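Local coordinates for protein CdnC (Chryseobacterium gregarium DSM 19109, PDB 7MGV) that probably uses ATP to join side chains of a ribosomally made precursor peptide through omega-ester bonds, giving the macrocycles of a graspetide, at residues Y293-D301 and F312-F321; N22-N33 and C48-E57. All coordinates share one frame; numbering follows the deposited sequence.

How the interactions relate
Interaction 1 and interaction 2 belong to different sheets, with centres about 21 Å apart and nearest atoms about 5 Å apart, so they do not touch. Interaction 1 is the more central, about 6 Å from the middle of the chain, centre to centre, with no exposed residue among those that touch; it joins antiparallel strands 297-304 and 310-316 of a hairpin, mixing apolar packing with carboxylates and a tyrosine hydroxyl. Interaction 2, about 18 Å out, pairs parallel strands 22-28 and 48-54 around a buried aliphatic middle, with an exposed polar end at His-29 and Thr-30. Arg-95 meets both, pairing with Glu-320 and, weakly, with Asp-32.

Interaction 1: residues Y293-D301 and F312-F321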
# COMPACT_ATOMS: atom_id res chain seq x y z
N TYR A 293 -14.50 -6.46 2.87
CA TYR A 293 -13.46 -5.47 2.63
C TYR A 293 -13.70 -4.16 3.37
O TYR A 293 -12.75 -3.40 3.57
CB TYR A 293 -13.34 -5.19 1.13
CG TYR A 293 -12.43 -6.16 0.41
CD1 TYR A 293 -11.05 -6.14 0.63
CD2 TYR A 293 -12.94 -7.09 -0.48
CE1 TYR A 293 -10.22 -7.03 -0.02
CE2 TYR A 293 -12.11 -7.98 -1.13
CZ TYR A 293 -10.75 -7.94 -0.90
OH TYR A 293 -9.92 -8.82 -1.55
N HIS A 294 -14.94 -3.90 3.80
CA HIS A 294 -15.32 -2.64 4.45
C HIS A 294 -15.00 -1.45 3.55
O HIS A 294 -14.40 -0.46 3.97
CB HIS A 294 -14.66 -2.49 5.82
CG HIS A 294 -15.41 -1.58 6.75
ND1 HIS A 294 -16.68 -1.87 7.21
CD2 HIS A 294 -15.07 -0.39 7.29
CE1 HIS A 294 -17.09 -0.89 8.00
NE2 HIS A 294 -16.13 0.02 8.06
N VAL A 295 -15.42 -1.55 2.29
CA VAL A 295 -15.35 -0.45 1.34
C VAL A 295 -16.76 -0.22 0.80
O VAL A 295 -17.61 -1.11 0.81
CB VAL A 295 -14.36 -0.72 0.19
CG1 VAL A 295 -12.99 -1.01 0.74
CG2 VAL A 295 -14.85 -1.87 -0.68
N ASP A 296 -16.99 1.00 0.31
CA ASP A 296 -18.30 1.38 -0.19
C ASP A 296 -18.35 1.55 -1.70
O ASP A 296 -19.36 2.02 -2.23
CB ASP A 296 -18.77 2.67 0.50
CG ASP A 296 -19.52 2.40 1.79
OD1 ASP A 296 -20.10 1.29 1.92
OD2 ASP A 296 -19.54 3.28 2.67
N TYR A 297 -17.28 1.18 -2.40
CA TYR A 297 -17.30 1.17 -3.86
C TYR A 297 -16.60 -0.08 -4.36
O TYR A 297 -15.59 -0.51 -3.80
CB TYR A 297 -16.62 2.40 -4.46
CG TYR A 297 -16.62 2.38 -5.97
CD1 TYR A 297 -17.77 2.68 -6.69
CD2 TYR A 297 -15.48 2.02 -6.68
CE1 TYR A 297 -17.78 2.64 -8.07
CE2 TYR A 297 -15.48 1.98 -8.06
CZ TYR A 297 -16.63 2.29 -8.75
OH TYR A 297 -16.63 2.26 -10.13
N GLY A 298 -17.15 -0.66 -5.43
CA GLY A 298 -16.55 -1.84 -6.02
C GLY A 298 -16.98 -2.03 -7.45
O GLY A 298 -18.10 -1.69 -7.83
N ALA A 299 -16.07 -2.57 -8.26
CA ALA A 299 -16.35 -2.95 -9.64
C ALA A 299 -15.97 -4.41 -9.81
O ALA A 299 -14.78 -4.74 -9.91
CB ALA A 299 -15.61 -2.06 -10.64
N ILE A 300 -16.97 -5.29 -9.83
CA ILE A 300 -16.76 -6.73 -9.86
C ILE A 300 -16.96 -7.24 -11.28
O ILE A 300 -17.89 -6.82 -11.98
CB ILE A 300 -17.71 -7.45 -8.88
CG1 ILE A 300 -17.39 -7.05 -7.44
CG2 ILE A 300 -17.63 -8.96 -9.04
CD1 ILE A 300 -18.27 -5.94 -6.89
N ASP A 301 -16.09 -8.15 -11.71
CA ASP A 301 -16.21 -8.83 -12.99
C ASP A 301 -16.65 -10.27 -12.77
O ASP A 301 -16.12 -10.95 -11.88
CB ASP A 301 -14.88 -8.79 -13.76
CG ASP A 301 -14.48 -7.39 -14.15
OD1 ASP A 301 -13.27 -7.16 -14.40
OD2 ASP A 301 -15.36 -6.51 -14.21
N PHE A 312 -16.87 -15.56 -10.12
CA PHE A 312 -16.18 -14.33 -9.76
C PHE A 312 -14.81 -14.31 -10.42
O PHE A 312 -14.10 -15.32 -10.45
CB PHE A 312 -16.05 -14.24 -8.24
CG PHE A 312 -15.27 -13.06 -7.74
CD1 PHE A 312 -13.90 -13.14 -7.56
CD2 PHE A 312 -15.91 -11.87 -7.43
CE1 PHE A 312 -13.18 -12.05 -7.09
CE2 PHE A 312 -15.20 -10.78 -6.96
CZ PHE A 312 -13.83 -10.88 -6.79
N ILE A 313 -14.42 -13.15 -10.96
CA ILE A 313 -13.13 -12.99 -11.63
C ILE A 313 -12.21 -12.07 -10.84
O ILE A 313 -11.08 -12.45 -10.50
CB ILE A 313 -13.32 -12.48 -13.07
CG1 ILE A 313 -14.25 -13.42 -13.85
CG2 ILE A 313 -11.98 -12.35 -13.78
CD1 ILE A 313 -13.79 -14.86 -13.85
N GLU A 314 -12.67 -10.87 -10.52
CA GLU A 314 -11.91 -9.93 -9.71
C GLU A 314 -12.81 -8.76 -9.34
O GLU A 314 -13.88 -8.56 -9.91
CB GLU A 314 -10.66 -9.43 -10.45
CG GLU A 314 -10.94 -8.44 -11.57
CD GLU A 314 -9.68 -7.80 -12.11
OE1 GLU A 314 -8.94 -7.19 -11.31
OE2 GLU A 314 -9.42 -7.91 -13.32
N ILE A 315 -12.35 -7.99 -8.36
CA ILE A 315 -13.00 -6.75 -7.95
C ILE A 315 -11.98 -5.63 -8.07
O ILE A 315 -10.84 -5.76 -7.59
CB ILE A 315 -13.56 -6.84 -6.52
CG1 ILE A 315 -13.99 -5.46 -6.02
CG2 ILE A 315 -12.55 -7.47 -5.58
CD1 ILE A 315 -14.80 -5.50 -4.74
N ASN A 316 -12.36 -4.54 -8.73
CA ASN A 316 -11.50 -3.38 -8.91
C ASN A 316 -12.02 -2.26 -8.03
O ASN A 316 -13.12 -1.74 -8.25
CB ASN A 316 -11.44 -2.95 -10.38
CG ASN A 316 -10.37 -1.91 -10.64
OD1 ASN A 316 -9.64 -1.50 -9.74
ND2 ASN A 316 -10.26 -1.48 -11.90
N ALA A 317 -11.23 -1.88 -7.02
CA ALA A 317 -11.63 -0.81 -6.12
C ALA A 317 -11.63 0.55 -6.81
O ALA A 317 -12.30 1.47 -6.33
CB ALA A 317 -10.70 -0.77 -4.90
N ALA A 318 -10.90 0.70 -7.91
CA ALA A 318 -10.82 1.96 -8.64
C ALA A 318 -11.40 1.86 -10.04
O ALA A 318 -11.03 2.65 -10.92
CB ALA A 318 -9.37 2.45 -8.70
N GLY A 319 -12.29 0.89 -10.28
CA GLY A 319 -12.83 0.70 -11.61
C GLY A 319 -13.68 1.88 -12.05
O GLY A 319 -14.43 2.47 -11.26
N GLU A 320 -13.55 2.24 -13.32
CA GLU A 320 -14.36 3.32 -13.87
C GLU A 320 -15.81 2.88 -14.03
O GLU A 320 -16.11 1.69 -14.16
CB GLU A 320 -13.80 3.77 -15.22
CG GLU A 320 -13.25 5.20 -15.22
CD GLU A 320 -14.31 6.25 -14.95
OE1 GLU A 320 -15.51 5.96 -15.15
OE2 GLU A 320 -13.95 7.37 -14.53
N PHE A 321 -16.71 3.85 -14.01
CA PHE A 321 -18.14 3.59 -14.07
C PHE A 321 -18.89 4.47 -15.05
O PHE A 321 -20.07 4.19 -15.31
CB PHE A 321 -18.77 3.77 -12.68
CG PHE A 321 -18.78 5.19 -12.19
CD1 PHE A 321 -19.89 5.99 -12.37
CD2 PHE A 321 -17.67 5.73 -11.57
CE1 PHE A 321 -19.90 7.30 -11.94
CE2 PHE A 321 -17.67 7.04 -11.13
CZ PHE A 321 -18.79 7.82 -11.32
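Tyr-293, the last residue of helix 280-293, brings CE2 of its ring to within 4.5 Å of CG2 of Ile-315. Tyr-297 then reaches across to the turn from Asn-316 to Gly-319. With its ring anti to the backbone N (chi1 179°), it turns an edge to the carbonyl oxygen of Ala-317 and donates a very short hydrogen bond, 2.5 Å from OH to the O of Gly-319. A phenylalanine here would keep the ring but would probably leave the Gly-319 carbonyl without this donor, and the turn less firmly tied to the strand. Gly-298 suits its position because a side chain would crowd CD1 of Ile-315. Ala-299 is small enough to face CA of Gly-319, while its carbonyl oxygen receives the N-H of Asn-316 at 2.7 Å, nearly straight (169°). Ile-300 lies alongside Ile-315, CG1 to CB 3.9 Å, and its CG2 branch crosses to CE2 of Phe-312 at 3.7 Å; branched chains fill this buried face. Asp-301 carries the pairing on, its N 2.9 Å from the O of Glu-314 and its own O taking the N-H of Ile-313. The two side chains run side by side, carboxylate planes nearly perpendicular, OD1 of Asp-301 4.1 Å from OE2 of Glu-314. Such neighbours would probably favour a nearby cation, and Asp-301 indeed forms a salt bridge with Arg-237.

Interaction 2: residues N22-N33 and C48-E57; sequences NKILIITHTADN and CEVIRFNVDE
Ile-24, Leu-25, Ile-26 and Ile-27 pair in parallel with Val-50, Ile-51, Arg-52 and Phe-53 in the tight middle. Backbone bonds alternate between the strands, as from Ile-51 N to Ile-24 O at 2.9 Å, nearly straight at 176°. On one face CD1 of Leu-25 rests 3.7 Å from CG2 of Ile-51, and Ile-27 lies beside Phe-53, with CD1 3.7 Å from ring atom CD2. Helix 110-130 covers this face, where bulky apolar chains suit burial. On the other, CD1 of Ile-26 meets CG1 of Val-50 at 4.0 Å, beneath helix 35-46.

The ends are more polar. Lys-23 and Glu-49 run side by side, but the lysine ammonium is held by Asp-88, so glutamate OE1 touches only the aliphatic part, 3.3 Å from CG. Beyond the strands, at the exposed loop 29-31, Asp-56 holds Thr-30: OG1, set between its backbone N and carbonyl carbon (chi1 55°), gives a 2.6 Å bond to OD2 on its syn lone pair, and the N beside it donates to OD1 from above the carboxylate plane. Aspartate suits this place, its two oxygens taking both donors. The guanidinium of Arg-52 has Thr-28 OG1 over one face and Asn-33 over the opposite one.

Parallel strands 22-28 and 48-54 joined through helix 35-46 form a beta-alpha-beta crossover within the MvdD-type pre-ATP-grasp domain.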
# COMPACT_ATOMS: atom_id res chain seq x y z
N ASN A 22 -21.65 21.72 3.86
CA ASN A 22 -20.82 20.53 4.02
C ASN A 22 -19.84 20.41 2.85
O ASN A 22 -20.25 20.44 1.69
CB ASN A 22 -21.69 19.28 4.12
CG ASN A 22 -21.81 18.77 5.54
OD1 ASN A 22 -21.62 19.52 6.50
ND2 ASN A 22 -22.14 17.49 5.69
N LYS A 23 -18.56 20.26 3.17
CA LYS A 23 -17.50 20.23 2.17
C LYS A 23 -17.09 18.79 1.89
O LYS A 23 -16.91 17.99 2.81
CB LYS A 23 -16.30 21.05 2.63
CG LYS A 23 -16.56 22.54 2.70
CD LYS A 23 -15.30 23.31 3.05
CE LYS A 23 -14.92 23.10 4.51
NZ LYS A 23 -13.73 23.90 4.88
N ILE A 24 -16.92 18.48 0.61
CA ILE A 24 -16.58 17.13 0.15
C ILE A 24 -15.33 17.24 -0.71
O ILE A 24 -15.38 17.82 -1.81
CB ILE A 24 -17.73 16.48 -0.62
CG1 ILE A 24 -18.94 16.28 0.29
CG2 ILE A 24 -17.28 15.15 -1.22
CD1 ILE A 24 -20.11 15.60 -0.38
N LEU A 25 -14.23 16.67 -0.23
CA LEU A 25 -12.99 16.66 -0.99
C LEU A 25 -13.01 15.53 -2.01
O LEU A 25 -13.35 14.39 -1.68
CB LEU A 25 -11.79 16.50 -0.06
CG LEU A 25 -10.41 16.60 -0.70
CD1 LEU A 25 -10.13 18.02 -1.17
CD2 LEU A 25 -9.33 16.12 0.26
N ILE A 26 -12.65 15.85 -3.26
CA ILE A 26 -12.58 14.87 -4.33
C ILE A 26 -11.19 14.92 -4.95
O ILE A 26 -10.74 15.99 -5.37
CB ILE A 26 -13.66 15.12 -5.41
CG1 ILE A 26 -15.06 14.94 -4.81
CG2 ILE A 26 -13.46 14.19 -6.59
CD1 ILE A 26 -16.17 15.02 -5.84
N ILE A 27 -10.53 13.77 -5.00
CA ILE A 27 -9.20 13.64 -5.58
C ILE A 27 -9.34 13.09 -6.99
O ILE A 27 -9.91 12.01 -7.18
CB ILE A 27 -8.29 12.74 -4.72
CG1 ILE A 27 -8.40 13.13 -3.25
CG2 ILE A 27 -6.85 12.83 -5.20
CD1 ILE A 27 -7.80 14.47 -2.91
N THR A 28 -8.82 13.82 -7.97
CA THR A 28 -8.89 13.41 -9.37
C THR A 28 -7.63 13.91 -10.07
O THR A 28 -6.65 14.28 -9.42
CB THR A 28 -10.17 13.96 -10.04
OG1 THR A 28 -10.45 15.27 -9.53
CG2 THR A 28 -11.35 13.04 -9.79
N HIS A 29 -7.65 13.91 -11.40
CA HIS A 29 -6.63 14.54 -12.22
C HIS A 29 -7.32 15.42 -13.26
O HIS A 29 -8.54 15.38 -13.43
CB HIS A 29 -5.72 13.50 -12.89
CG HIS A 29 -6.43 12.57 -13.82
ND1 HIS A 29 -6.30 12.63 -15.19
CD2 HIS A 29 -7.29 11.54 -13.57
CE1 HIS A 29 -7.04 11.68 -15.74
NE2 HIS A 29 -7.65 11.01 -14.78
N THR A 30 -6.51 16.22 -13.96
CA THR A 30 -7.07 17.22 -14.86
C THR A 30 -7.82 16.60 -16.04
O THR A 30 -8.82 17.17 -16.50
CB THR A 30 -5.96 18.14 -15.38
OG1 THR A 30 -4.94 17.35 -16.00
CG2 THR A 30 -5.37 18.95 -14.24
N ALA A 31 -7.37 15.45 -16.53
CA ALA A 31 -8.01 14.88 -17.71
C ALA A 31 -9.38 14.30 -17.38
O ALA A 31 -10.27 14.28 -18.25
CB ALA A 31 -7.12 13.81 -18.34
N ASP A 32 -9.58 13.82 -16.15
CA ASP A 32 -10.89 13.33 -15.72
C ASP A 32 -11.71 14.52 -15.23
O ASP A 32 -11.51 15.00 -14.11
CB ASP A 32 -10.76 12.27 -14.64
CG ASP A 32 -12.08 11.97 -13.94
OD1 ASP A 32 -13.10 11.80 -14.64
OD2 ASP A 32 -12.10 11.92 -12.69
N ASN A 33 -12.63 14.98 -16.07
CA ASN A 33 -13.58 16.01 -15.70
C ASN A 33 -15.01 15.62 -16.04
O ASN A 33 -15.92 16.43 -15.85
CB ASN A 33 -13.24 17.34 -16.40
CG ASN A 33 -13.72 18.56 -15.64
OD1 ASN A 33 -13.06 19.60 -15.64
ND2 ASN A 33 -14.88 18.45 -15.00
N CYS A 48 -24.32 20.25 -0.78
CA CYS A 48 -22.96 20.20 -0.26
C CYS A 48 -22.00 20.86 -1.24
O CYS A 48 -22.31 21.04 -2.42
CB CYS A 48 -22.53 18.76 0.02
SG CYS A 48 -23.57 17.88 1.22
N GLU A 49 -20.83 21.23 -0.72
CA GLU A 49 -19.79 21.87 -1.52
C GLU A 49 -18.75 20.84 -1.92
O GLU A 49 -18.39 19.95 -1.14
CB GLU A 49 -19.13 23.01 -0.73
CG GLU A 49 -18.15 23.83 -1.55
CD GLU A 49 -17.21 24.65 -0.69
OE1 GLU A 49 -17.48 24.81 0.51
OE2 GLU A 49 -16.18 25.13 -1.23
N VAL A 50 -18.26 20.97 -3.16
CA VAL A 50 -17.24 20.09 -3.71
C VAL A 50 -15.92 20.85 -3.77
O VAL A 50 -15.87 21.97 -4.31
CB VAL A 50 -17.64 19.57 -5.10
CG1 VAL A 50 -16.42 19.05 -5.84
CG2 VAL A 50 -18.68 18.48 -4.97
N ILE A 51 -14.87 20.26 -3.22
CA ILE A 51 -13.51 20.79 -3.32
C ILE A 51 -12.72 19.85 -4.21
O ILE A 51 -12.52 18.68 -3.86
CB ILE A 51 -12.86 20.96 -1.94
CG1 ILE A 51 -13.64 21.95 -1.09
CG2 ILE A 51 -11.41 21.41 -2.10
CD1 ILE A 51 -13.05 22.18 0.28
N ARG A 52 -12.26 20.35 -5.35
CA ARG A 52 -11.55 19.54 -6.33
C ARG A 52 -10.05 19.67 -6.11
O ARG A 52 -9.49 20.77 -6.23
CB ARG A 52 -11.93 19.97 -7.75
CG ARG A 52 -11.53 18.98 -8.83
CD ARG A 52 -12.12 19.37 -10.18
NE ARG A 52 -12.26 18.22 -11.07
CZ ARG A 52 -11.52 18.03 -12.16
NH1 ARG A 52 -10.59 18.91 -12.50
NH2 ARG A 52 -11.72 16.96 -12.92
N PHE A 53 -9.41 18.55 -5.81
CA PHE A 53 -7.95 18.47 -5.66
C PHE A 53 -7.43 17.62 -6.81
O PHE A 53 -7.44 16.39 -6.73
CB PHE A 53 -7.57 17.89 -4.30
CG PHE A 53 -6.10 17.99 -3.97
CD1 PHE A 53 -5.23 18.67 -4.80
CD2 PHE A 53 -5.60 17.40 -2.83
CE1 PHE A 53 -3.88 18.76 -4.50
CE2 PHE A 53 -4.25 17.48 -2.52
CZ PHE A 53 -3.39 18.16 -3.36
N ASN A 54 -6.98 18.28 -7.87
CA ASN A 54 -6.44 17.58 -9.02
C ASN A 54 -5.00 17.18 -8.73
O ASN A 54 -4.15 18.04 -8.47
CB ASN A 54 -6.55 18.44 -10.28
CG ASN A 54 -7.84 18.20 -11.03
OD1 ASN A 54 -8.00 18.64 -12.16
ND2 ASN A 54 -8.76 17.48 -10.40
N VAL A 55 -4.73 15.88 -8.79
CA VAL A 55 -3.53 15.33 -8.18
C VAL A 55 -2.30 15.46 -9.06
O VAL A 55 -1.17 15.48 -8.54
CB VAL A 55 -3.80 13.86 -7.80
CG1 VAL A 55 -3.53 12.92 -8.97
CG2 VAL A 55 -3.00 13.47 -6.58
N ASP A 56 -2.47 15.57 -10.38
CA ASP A 56 -1.32 15.78 -11.26
C ASP A 56 -0.73 17.17 -11.10
O ASP A 56 0.44 17.38 -11.43
CB ASP A 56 -1.71 15.53 -12.71
CG ASP A 56 -2.95 16.30 -13.12
OD1 ASP A 56 -3.81 16.54 -12.26
OD2 ASP A 56 -3.06 16.65 -14.32
N GLU A 57 -1.51 18.13 -10.61
CA GLU A 57 -1.05 19.49 -10.42
C GLU A 57 -0.33 19.70 -9.09
O GLU A 57 0.04 20.83 -8.77
CB GLU A 57 -2.22 20.47 -10.52
CG GLU A 57 -3.12 20.26 -11.73
CD GLU A 57 -2.52 20.75 -13.04
OE1 GLU A 57 -3.14 21.63 -13.67
OE2 GLU A 57 -1.44 20.26 -13.45